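Local coordinates for glucose-6-phosphate isomerase like protein (Thermus thermophilus, PDB 1WIW) that probably binds phosphorylated sugars and may interconvert glucose 6-phosphate or mannose 6-phosphate with fructose 6-phosphate, at residues Phe117-Ala121 with Thr122-Glu126; Pro144-Val148 with Glu149-Ala153; Leu166-Pro170 with Leu171-Leu175; Tyr267-Ala270 with Leu271-Val275. All coordinates share one frame; numbering follows the deposited sequence.

Contact 1 of 4, residues Phe117-Ala121 with Thr122-Glu126; sequences FLLLA and TGREE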
loop_
_atom_site.group_PDB
_atom_site.type_symbol
_atom_site.label_atom_id
_atom_site.label_comp_id
_atom_site.label_asym_id
_atom_site.label_seq_id
_atom_site.Cartn_x
_atom_site.Cartn_y
_atom_site.Cartn_z
ATOM N N PHE B 117 11.774 20.401 -5.595
ATOM C CA PHE B 117 13.220 20.372 -5.763
ATOM C C PHE B 117 13.609 19.471 -6.930
ATOM O O PHE B 117 14.409 19.868 -7.778
ATOM C CB PHE B 117 13.900 19.890 -4.477
ATOM C CG PHE B 117 15.400 19.800 -4.583
ATOM C CD1 PHE B 117 16.017 18.601 -4.933
ATOM C CD2 PHE B 117 16.195 20.921 -4.350
ATOM C CE1 PHE B 117 17.409 18.518 -5.044
ATOM C CE2 PHE B 117 17.586 20.850 -4.460
ATOM C CZ PHE B 117 18.194 19.647 -4.807
ATOM N N LEU B 118 13.040 18.267 -6.981
ATOM C CA LEU B 118 13.341 17.327 -8.063
ATOM C C LEU B 118 12.972 17.869 -9.439
ATOM O O LEU B 118 13.735 17.724 -10.392
ATOM C CB LEU B 118 12.630 15.987 -7.848
ATOM C CG LEU B 118 13.183 15.058 -6.766
ATOM C CD1 LEU B 118 12.443 13.727 -6.794
ATOM C CD2 LEU B 118 14.667 14.825 -7.008
ATOM N N LEU B 119 11.806 18.495 -9.554
ATOM C CA LEU B 119 11.398 19.037 -10.843
ATOM C C LEU B 119 12.355 20.144 -11.283
ATOM O O LEU B 119 12.741 20.209 -12.450
ATOM C CB LEU B 119 9.960 19.569 -10.777
ATOM C CG LEU B 119 8.867 18.530 -10.490
ATOM C CD1 LEU B 119 7.497 19.190 -10.581
ATOM C CD2 LEU B 119 8.963 17.385 -11.491
ATOM N N LEU B 120 12.743 21.006 -10.349
ATOM C CA LEU B 120 13.661 22.099 -10.657
ATOM C C LEU B 120 15.076 21.589 -10.917
ATOM O O LEU B 120 15.854 22.226 -11.636
ATOM C CB LEU B 120 13.692 23.111 -9.510
ATOM C CG LEU B 120 12.441 23.961 -9.293
ATOM C CD1 LEU B 120 12.583 24.774 -8.021
ATOM C CD2 LEU B 120 12.241 24.880 -10.482
ATOM N N ALA B 121 15.405 20.442 -10.332
ATOM C CA ALA B 121 16.728 19.853 -10.494
ATOM C C ALA B 121 16.849 19.061 -11.795
ATOM O O ALA B 121 17.956 18.804 -12.272
ATOM C CB ALA B 121 17.039 18.942 -9.310
ATOM N N THR B 122 15.714 18.675 -12.365
ATOM C CA THR B 122 15.720 17.886 -13.593
ATOM C C THR B 122 15.169 18.619 -14.817
ATOM O O THR B 122 14.710 17.990 -15.767
ATOM C CB THR B 122 14.929 16.573 -13.394
ATOM O OG1 THR B 122 13.600 16.878 -12.960
ATOM C CG2 THR B 122 15.610 15.689 -12.350
ATOM N N GLY B 123 15.208 19.948 -14.783
ATOM C CA GLY B 123 14.733 20.737 -15.908
ATOM C C GLY B 123 13.243 20.716 -16.196
ATOM O O GLY B 123 12.828 20.944 -17.332
ATOM N N ARG B 124 12.427 20.456 -15.182
ATOM C CA ARG B 124 10.986 20.430 -15.392
ATOM C C ARG B 124 10.258 21.602 -14.738
ATOM O O ARG B 124 9.259 21.416 -14.038
ATOM C CB ARG B 124 10.407 19.104 -14.896
ATOM C CG ARG B 124 10.794 17.921 -15.765
ATOM C CD ARG B 124 9.729 16.843 -15.709
ATOM N NE ARG B 124 9.994 15.847 -14.682
ATOM C CZ ARG B 124 9.126 14.909 -14.317
ATOM N NH1 ARG B 124 9.452 14.035 -13.378
ATOM N NH2 ARG B 124 7.927 14.854 -14.878
ATOM N N GLU B 125 10.751 22.809 -14.989
ATOM C CA GLU B 125 10.152 24.014 -14.422
ATOM C C GLU B 125 8.699 24.205 -14.852
ATOM O O GLU B 125 7.871 24.657 -14.062
ATOM C CB GLU B 125 10.952 25.259 -14.828
ATOM C CG GLU B 125 12.410 25.259 -14.389
ATOM C CD GLU B 125 13.294 24.344 -15.232
ATOM O OE1 GLU B 125 14.485 24.195 -14.891
ATOM O OE2 GLU B 125 12.805 23.780 -16.235
ATOM N N GLU B 126 8.394 23.868 -16.101
ATOM C CA GLU B 126 7.035 24.030 -16.608
ATOM C C GLU B 126 6.063 23.073 -15.940
ATOM O O GLU B 126 4.924 23.436 -15.670
ATOM C CB GLU B 126 6.994 23.847 -18.125
ATOM C CG GLU B 126 7.643 24.989 -18.890
ATOM C CD GLU B 126 7.254 26.356 -18.350
ATOM O OE1 GLU B 126 6.042 26.629 -18.201
ATOM O OE2 GLU B 126 8.164 27.164 -18.075
#
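Thr-122 turns back onto Leu-118 where helix 110-121 ends, and the polar bonds of this corner come first. OG1 of Thr-122 donates to O of Leu-118 at 2.7 Å, arriving 30° out of the carbonyl plane. That reach depends on chi1 (56°), which sets OG1 between the backbone N and the carbonyl carbon, while N of the same threonine makes only weak bonds to Leu-118 O and Leu-119 O. The hydroxyl thus supplies Leu-118 O with a firm donor where the helical N-H does not. The backbone then bends through Gly-123, whose phi is positive (68°), a conformation glycine adopts easily. Beyond it, N of Arg-124 donates to O of Leu-119 at 2.8 Å, a bond spanning five residues, and the arginine is already the N-cap of helix 125-139.

Van der Waals contacts join the side chains across the bend. CD2 of Leu-119 lies over one face of the Arg-124 guanidinium, toward its rim and 3.7 Å from NE, and NH1 of Arg-124 makes a weak hydrogen bond to O of Ser-54. CD2 of Leu-120 meets the aliphatic CG of Glu-125 at 3.9 Å, a fitting use of a long acidic side chain near the surface. Leu-118 packs on strands 39-45 and 64-70, Ala-121 touches Phe-66 of the latter strand, and Leu-119 and Leu-120 lean on Leu-128 of helix 125-139.

Contact 2 of 4, residues Pro144-Val148 with Glu149-Ala153; sequences PEVPV and EENPA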
loop_
_atom_site.group_PDB
_atom_site.type_symbol
_atom_site.label_atom_id
_atom_site.label_comp_id
_atom_site.label_asym_id
_atom_site.label_seq_id
_atom_site.Cartn_x
_atom_site.Cartn_y
_atom_site.Cartn_z
ATOM N N PRO B 144 -9.745 28.668 5.811
ATOM C CA PRO B 144 -10.654 28.778 6.955
ATOM C C PRO B 144 -11.721 29.858 6.783
ATOM O O PRO B 144 -12.823 29.738 7.323
ATOM C CB PRO B 144 -9.712 29.093 8.117
ATOM C CG PRO B 144 -8.436 28.447 7.706
ATOM C CD PRO B 144 -8.345 28.813 6.250
ATOM N N GLU B 145 -11.392 30.903 6.029
ATOM C CA GLU B 145 -12.325 31.999 5.808
ATOM C C GLU B 145 -13.425 31.614 4.818
ATOM O O GLU B 145 -14.437 32.305 4.701
ATOM C CB GLU B 145 -11.577 33.250 5.316
ATOM C CG GLU B 145 -11.108 33.206 3.861
ATOM C CD GLU B 145 -9.878 32.341 3.627
ATOM O OE1 GLU B 145 -9.468 32.221 2.449
ATOM O OE2 GLU B 145 -9.315 31.790 4.601
ATOM N N VAL B 146 -13.230 30.504 4.111
ATOM C CA VAL B 146 -14.224 30.030 3.149
ATOM C C VAL B 146 -15.211 29.135 3.896
ATOM O O VAL B 146 -14.836 28.083 4.404
ATOM C CB VAL B 146 -13.557 29.220 2.015
ATOM C CG1 VAL B 146 -14.605 28.777 1.005
ATOM C CG2 VAL B 146 -12.472 30.071 1.335
ATOM N N PRO B 147 -16.491 29.547 3.978
ATOM C CA PRO B 147 -17.514 28.759 4.680
ATOM C C PRO B 147 -17.702 27.331 4.165
ATOM O O PRO B 147 -17.392 27.026 3.018
ATOM C CB PRO B 147 -18.775 29.617 4.535
ATOM C CG PRO B 147 -18.534 30.376 3.250
ATOM C CD PRO B 147 -17.079 30.761 3.381
ATOM N N VAL B 148 -18.226 26.464 5.027
ATOM C CA VAL B 148 -18.442 25.058 4.691
ATOM C C VAL B 148 -19.197 24.825 3.382
ATOM O O VAL B 148 -18.805 23.979 2.581
ATOM C CB VAL B 148 -19.187 24.321 5.833
ATOM C CG1 VAL B 148 -19.272 22.829 5.522
ATOM C CG2 VAL B 148 -18.461 24.535 7.157
ATOM N N GLU B 149 -20.275 25.570 3.163
ATOM C CA GLU B 149 -21.058 25.411 1.943
ATOM C C GLU B 149 -20.253 25.672 0.664
ATOM O O GLU B 149 -20.674 25.277 -0.420
ATOM C CB GLU B 149 -22.285 26.333 1.968
ATOM C CG GLU B 149 -21.943 27.813 2.083
ATOM C CD GLU B 149 -21.973 28.318 3.515
ATOM O OE1 GLU B 149 -21.632 27.539 4.438
ATOM O OE2 GLU B 149 -22.331 29.502 3.710
ATOM N N GLU B 150 -19.099 26.325 0.783
ATOM C CA GLU B 150 -18.282 26.610 -0.396
ATOM C C GLU B 150 -16.883 26.006 -0.301
ATOM O O GLU B 150 -16.085 26.121 -1.228
ATOM C CB GLU B 150 -18.154 28.125 -0.604
ATOM C CG GLU B 150 -19.485 28.855 -0.735
ATOM C CD GLU B 150 -19.314 30.345 -0.979
ATOM O OE1 GLU B 150 -18.592 31.006 -0.196
ATOM O OE2 GLU B 150 -19.909 30.858 -1.953
ATOM N N ASN B 151 -16.594 25.354 0.817
ATOM C CA ASN B 151 -15.281 24.767 1.044
ATOM C C ASN B 151 -15.365 23.241 0.958
ATOM O O ASN B 151 -15.965 22.600 1.819
ATOM C CB ASN B 151 -14.786 25.198 2.426
ATOM C CG ASN B 151 -13.342 24.830 2.672
ATOM O OD1 ASN B 151 -12.910 23.727 2.354
ATOM N ND2 ASN B 151 -12.588 25.754 3.262
ATOM N N PRO B 152 -14.767 22.643 -0.088
ATOM C CA PRO B 152 -14.778 21.188 -0.291
ATOM C C PRO B 152 -14.100 20.385 0.814
ATOM O O PRO B 152 -14.548 19.288 1.141
ATOM C CB PRO B 152 -14.066 21.014 -1.637
ATOM C CG PRO B 152 -14.359 22.295 -2.342
ATOM C CD PRO B 152 -14.170 23.320 -1.251
ATOM N N ALA B 153 -13.017 20.922 1.371
ATOM C CA ALA B 153 -12.290 20.236 2.437
ATOM C C ALA B 153 -13.106 20.217 3.722
ATOM O O ALA B 153 -13.161 19.198 4.406
ATOM C CB ALA B 153 -10.936 20.906 2.684
#
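The N-cap of helix 152-160 is the motif here: Asn-151 faces both the new helix and the loop carrying Val-146. Its OD1 accepts a weak capping bond from N of Ala-153 (3.0 Å) and a further hydrogen bond from N of Lys-154. The amide's other end serves the loop, since ND2 donates to O of Leu-142 and, weakly, to O of Val-146 at 3.4 Å. Having CG anti to the backbone N (chi1 -171°) places the amide between the helix start and the Val-146 loop, and an asparagine suits the place because it can accept and donate at once. Pro-152 fits the first helical position, where no N-H is needed within the helix.

Two successive backbone turns lead up to the cap. N of Glu-150 donates to O of Pro-147 at 2.9 Å, and N of Asn-151 to O of Val-148 at 3.1 Å, the latter donor well above the carbonyl plane. Lys-154 NZ reaches back to O of Pro-144 and O of Val-146.

CG1 of Val-146 touches CB of Glu-150 at 4.0 Å. The Pro-147 ring receives both glutamates: OE1 of Glu-149 lies 3.5 Å from CB of Pro-147, and OE1 of Glu-150 comes equally near its CG.

Contact 3 of 4, residues Leu166-Pro170 with Leu171-Leu175; sequences LFYSP and LFRPL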
loop_
_atom_site.group_PDB
_atom_site.type_symbol
_atom_site.label_atom_id
_atom_site.label_comp_id
_atom_site.label_asym_id
_atom_site.label_seq_id
_atom_site.Cartn_x
_atom_site.Cartn_y
_atom_site.Cartn_z
ATOM N N LEU B 166 -11.939 5.192 3.124
ATOM C CA LEU B 166 -11.304 4.252 2.214
ATOM C C LEU B 166 -10.926 5.069 0.982
ATOM O O LEU B 166 -11.798 5.461 0.206
ATOM C CB LEU B 166 -12.287 3.138 1.844
ATOM C CG LEU B 166 -11.934 2.197 0.686
ATOM C CD1 LEU B 166 -10.551 1.600 0.882
ATOM C CD2 LEU B 166 -12.999 1.103 0.592
ATOM N N PHE B 167 -9.630 5.333 0.816
ATOM C CA PHE B 167 -9.143 6.127 -0.308
ATOM C C PHE B 167 -8.733 5.277 -1.504
ATOM O O PHE B 167 -7.967 4.322 -1.362
ATOM C CB PHE B 167 -7.946 6.981 0.119
ATOM C CG PHE B 167 -8.229 7.901 1.270
ATOM C CD1 PHE B 167 -7.669 7.667 2.520
ATOM C CD2 PHE B 167 -9.043 9.013 1.104
ATOM C CE1 PHE B 167 -7.915 8.532 3.588
ATOM C CE2 PHE B 167 -9.294 9.882 2.165
ATOM C CZ PHE B 167 -8.727 9.640 3.409
ATOM N N TYR B 168 -9.240 5.644 -2.680
ATOM C CA TYR B 168 -8.936 4.940 -3.927
ATOM C C TYR B 168 -8.573 5.977 -4.998
ATOM O O TYR B 168 -9.384 6.839 -5.333
ATOM C CB TYR B 168 -10.149 4.121 -4.381
ATOM C CG TYR B 168 -9.929 3.342 -5.661
ATOM C CD1 TYR B 168 -10.911 3.300 -6.651
ATOM C CD2 TYR B 168 -8.730 2.664 -5.894
ATOM C CE1 TYR B 168 -10.704 2.606 -7.847
ATOM C CE2 TYR B 168 -8.515 1.968 -7.085
ATOM C CZ TYR B 168 -9.506 1.947 -8.056
ATOM O OH TYR B 168 -9.286 1.289 -9.247
ATOM N N SER B 169 -7.348 5.894 -5.516
ATOM C CA SER B 169 -6.859 6.828 -6.528
ATOM C C SER B 169 -6.327 6.124 -7.774
ATOM O O SER B 169 -5.122 5.915 -7.920
ATOM C CB SER B 169 -5.752 7.705 -5.942
ATOM O OG SER B 169 -4.664 6.916 -5.483
ATOM N N PRO B 170 -7.227 5.767 -8.698
ATOM C CA PRO B 170 -6.911 5.082 -9.957
ATOM C C PRO B 170 -5.867 5.795 -10.825
ATOM O O PRO B 170 -5.003 5.147 -11.414
ATOM C CB PRO B 170 -8.266 5.013 -10.665
ATOM C CG PRO B 170 -9.247 5.016 -9.553
ATOM C CD PRO B 170 -8.673 6.027 -8.595
ATOM N N LEU B 171 -5.957 7.123 -10.914
ATOM C CA LEU B 171 -5.026 7.886 -11.742
ATOM C C LEU B 171 -3.577 7.650 -11.334
ATOM O O LEU B 171 -2.667 7.777 -12.152
ATOM C CB LEU B 171 -5.346 9.386 -11.693
ATOM C CG LEU B 171 -4.810 10.250 -10.549
ATOM C CD1 LEU B 171 -4.947 11.731 -10.923
ATOM C CD2 LEU B 171 -5.561 9.937 -9.263
ATOM N N PHE B 172 -3.369 7.311 -10.067
ATOM C CA PHE B 172 -2.037 7.038 -9.540
ATOM C C PHE B 172 -2.239 6.382 -8.179
ATOM O O PHE B 172 -2.507 7.063 -7.183
ATOM C CB PHE B 172 -1.247 8.338 -9.392
ATOM C CG PHE B 172 0.211 8.130 -9.117
ATOM C CD1 PHE B 172 0.794 8.647 -7.972
ATOM C CD2 PHE B 172 1.006 7.427 -10.016
ATOM C CE1 PHE B 172 2.151 8.474 -7.722
ATOM C CE2 PHE B 172 2.365 7.246 -9.776
ATOM C CZ PHE B 172 2.938 7.773 -8.622
ATOM N N ARG B 173 -2.115 5.057 -8.144
ATOM C CA ARG B 173 -2.338 4.295 -6.921
ATOM C C ARG B 173 -1.530 4.731 -5.699
ATOM O O ARG B 173 -2.043 4.703 -4.580
ATOM C CB ARG B 173 -2.127 2.798 -7.189
ATOM C CG ARG B 173 -3.118 2.196 -8.196
ATOM C CD ARG B 173 -4.572 2.372 -7.754
ATOM N NE ARG B 173 -4.805 1.812 -6.425
ATOM C CZ ARG B 173 -4.968 0.519 -6.166
ATOM N NH1 ARG B 173 -5.162 0.116 -4.915
ATOM N NH2 ARG B 173 -4.963 -0.370 -7.156
ATOM N N PRO B 174 -0.261 5.138 -5.885
ATOM C CA PRO B 174 0.511 5.558 -4.709
ATOM C C PRO B 174 -0.069 6.768 -3.970
ATOM O O PRO B 174 0.316 7.045 -2.833
ATOM C CB PRO B 174 1.897 5.829 -5.286
ATOM C CG PRO B 174 1.989 4.828 -6.401
ATOM C CD PRO B 174 0.624 4.964 -7.052
ATOM N N LEU B 175 -0.995 7.487 -4.606
ATOM C CA LEU B 175 -1.603 8.648 -3.960
ATOM C C LEU B 175 -2.375 8.221 -2.706
ATOM O O LEU B 175 -2.355 8.920 -1.692
ATOM C CB LEU B 175 -2.549 9.381 -4.921
ATOM C CG LEU B 175 -3.394 10.513 -4.302
ATOM C CD1 LEU B 175 -2.483 11.582 -3.701
ATOM C CD2 LEU B 175 -4.305 11.125 -5.366
#
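Ser-169 and Phe-172 grip each other twice across a type I beta turn, the link from strand 164-168 to helix 174-185 in the SIS domain's parallel alpha/beta fold. OG of Ser-169 donates to O of Phe-172 at 2.8 Å, and N of Phe-172 returns a bond to O of Ser-169 at 3.1 Å. N of Leu-175 also reaches O of Phe-172, from the opposite face of its plane, holding it on both sides. A chi1 of 59° swings the hydroxyl toward that oxygen, and Pro-170 suits the second position of the turn, its ring restricting phi. Replacing Ser-169 with an alanine would probably leave Phe-172 O with one gripping donor and the turn less firmly tied to the helix.

Arg-173 folds back through bends at chi2 and chi3. NE pairs with Glu-176 in a salt bridge, while NH1 and NH2 bond to O of Pro-195 and O of Pro-196. The edge of the Tyr-168 ring meets one guanidinium face, the planes 76° apart, with CE2 of Tyr-168 3.8 Å from NE of Arg-173. CD2 of Leu-171 packs on CB of Ser-169, and CB of Leu-175 sits 3.3 Å from OG of Ser-169.

Contact 4 of 4, residues Tyr267-Ala270 with Leu271-Val275; sequences YYLA and LLYGV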
loop_
_atom_site.group_PDB
_atom_site.type_symbol
_atom_site.label_atom_id
_atom_site.label_comp_id
_atom_site.label_asym_id
_atom_site.label_seq_id
_atom_site.Cartn_x
_atom_site.Cartn_y
_atom_site.Cartn_z
ATOM N N TYR B 267 -6.712 18.452 7.808
ATOM C CA TYR B 267 -6.551 19.568 8.745
ATOM C C TYR B 267 -7.872 19.846 9.458
ATOM O O TYR B 267 -7.926 19.927 10.693
ATOM C CB TYR B 267 -6.110 20.830 7.990
ATOM C CG TYR B 267 -6.083 22.095 8.836
ATOM C CD1 TYR B 267 -5.018 22.369 9.698
ATOM C CD2 TYR B 267 -7.148 22.993 8.805
ATOM C CE1 TYR B 267 -5.017 23.513 10.515
ATOM C CE2 TYR B 267 -7.160 24.136 9.617
ATOM C CZ TYR B 267 -6.097 24.388 10.468
ATOM O OH TYR B 267 -6.137 25.500 11.288
ATOM N N TYR B 268 -8.933 20.008 8.669
ATOM C CA TYR B 268 -10.262 20.271 9.212
ATOM C C TYR B 268 -10.806 19.096 10.026
ATOM O O TYR B 268 -11.501 19.303 11.020
ATOM C CB TYR B 268 -11.235 20.631 8.081
ATOM C CG TYR B 268 -10.960 21.995 7.483
ATOM C CD1 TYR B 268 -10.700 22.147 6.117
ATOM C CD2 TYR B 268 -10.920 23.136 8.296
ATOM C CE1 TYR B 268 -10.397 23.410 5.571
ATOM C CE2 TYR B 268 -10.619 24.397 7.764
ATOM C CZ TYR B 268 -10.356 24.526 6.405
ATOM O OH TYR B 268 -10.016 25.761 5.891
ATOM N N LEU B 269 -10.488 17.867 9.626
ATOM C CA LEU B 269 -10.976 16.714 10.377
ATOM C C LEU B 269 -10.376 16.729 11.783
ATOM O O LEU B 269 -11.065 16.452 12.764
ATOM C CB LEU B 269 -10.624 15.405 9.660
ATOM C CG LEU B 269 -11.067 14.106 10.350
ATOM C CD1 LEU B 269 -12.570 14.133 10.636
ATOM C CD2 LEU B 269 -10.729 12.926 9.463
ATOM N N ALA B 270 -9.090 17.054 11.885
ATOM C CA ALA B 270 -8.438 17.124 13.188
ATOM C C ALA B 270 -9.171 18.145 14.057
ATOM O O ALA B 270 -9.427 17.895 15.241
ATOM C CB ALA B 270 -6.974 17.529 13.031
ATOM N N LEU B 271 -9.516 19.290 13.467
ATOM C CA LEU B 271 -10.231 20.328 14.206
ATOM C C LEU B 271 -11.586 19.807 14.676
ATOM O O LEU B 271 -12.031 20.130 15.778
ATOM C CB LEU B 271 -10.413 21.589 13.346
ATOM C CG LEU B 271 -9.120 22.291 12.905
ATOM C CD1 LEU B 271 -9.448 23.671 12.340
ATOM C CD2 LEU B 271 -8.176 22.434 14.092
ATOM N N LEU B 272 -12.242 19.000 13.848
ATOM C CA LEU B 272 -13.533 18.430 14.230
ATOM C C LEU B 272 -13.392 17.490 15.434
ATOM O O LEU B 272 -14.311 17.368 16.245
ATOM C CB LEU B 272 -14.163 17.684 13.047
ATOM C CG LEU B 272 -14.671 18.559 11.893
ATOM C CD1 LEU B 272 -15.230 17.676 10.786
ATOM C CD2 LEU B 272 -15.747 19.503 12.402
ATOM N N TYR B 273 -12.246 16.825 15.552
ATOM C CA TYR B 273 -12.007 15.936 16.687
ATOM C C TYR B 273 -11.395 16.721 17.847
ATOM O O TYR B 273 -11.121 16.170 18.908
ATOM C CB TYR B 273 -11.065 14.790 16.302
ATOM C CG TYR B 273 -11.703 13.736 15.428
ATOM C CD1 TYR B 273 -12.910 13.141 15.795
ATOM C CD2 TYR B 273 -11.091 13.315 14.243
ATOM C CE1 TYR B 273 -13.492 12.154 15.010
ATOM C CE2 TYR B 273 -11.668 12.323 13.450
ATOM C CZ TYR B 273 -12.868 11.749 13.843
ATOM O OH TYR B 273 -13.442 10.756 13.080
ATOM N N GLY B 274 -11.171 18.010 17.626
ATOM C CA GLY B 274 -10.601 18.853 18.662
ATOM C C GLY B 274 -9.157 18.555 19.008
ATOM O O GLY B 274 -8.730 18.772 20.140
ATOM N N VAL B 275 -8.395 18.038 18.050
ATOM C CA VAL B 275 -6.991 17.755 18.314
ATOM C C VAL B 275 -6.110 18.637 17.448
ATOM O O VAL B 275 -6.534 19.134 16.401
ATOM C CB VAL B 275 -6.628 16.273 18.056
ATOM C CG1 VAL B 275 -7.394 15.376 19.025
ATOM C CG2 VAL B 275 -6.921 15.899 16.608
#
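Ala-270 and Val-275 close the C-terminal end of helix 251-272 in a Schellman motif. N of Val-275 donates to O of Ala-270 at 3.0 Å and nearly straight (166°), and N of Gly-274 bonds to O of Leu-271 at 2.9 Å. Gly-274 takes the positive phi (69°) of the reversal at little cost, having no side chain. Before it, ordinary helical bonds run, as from Tyr-273 N to Leu-269 O.

Among apolar contacts, CG2 of Val-275 touches CB of Ala-270 at 3.9 Å, the hydrophobic pair that commonly accompanies this motif. With its CG anti to the backbone N (chi1 179°), Leu-269 lies beside Tyr-273, CD1 of Leu-269 on CE2 of Tyr-273 at 3.5 Å. CD1 of Leu-271 meets CE2 of Tyr-267 at 3.6 Å.

The ring hydroxyls bond to other parts of the chain: Tyr-267 to Asp-13, Tyr-268 to O of Leu-142, and Tyr-273 to N of Glu-162. A leucine in place of Tyr-273 would probably leave Glu-162 N without this acceptor and open a gap beside Leu-269 and, across the interface, beside Ala-208 of the second subunit. Tyrosine therefore serves two chemistries, a carbon ring for packing and a hydroxyl paired with a polar group remote in sequence.

Each contact closes only a tight local turn, and the four follow one another in series, with none nested or crossing. Contact 1 joins helix 110-121 to helix 125-139 in the N-terminal part of the fold. Helix 125-139 then carries the chain toward contact 2, which starts helix 152-160. Next, contact 3 takes the chain from edge strand 164-168 of the second parallel sheet into helix 174-185. Contact 4 ends helix 251-272 and returns to contact 2: Tyr-268 packs against Pro-144, Asn-151 and Ala-153, and the centres of contacts 2 and 4 are about 14 Å apart. Contacts 1 and 4 lie on opposite sides of the chain's centre, about 34 Å apart between centres.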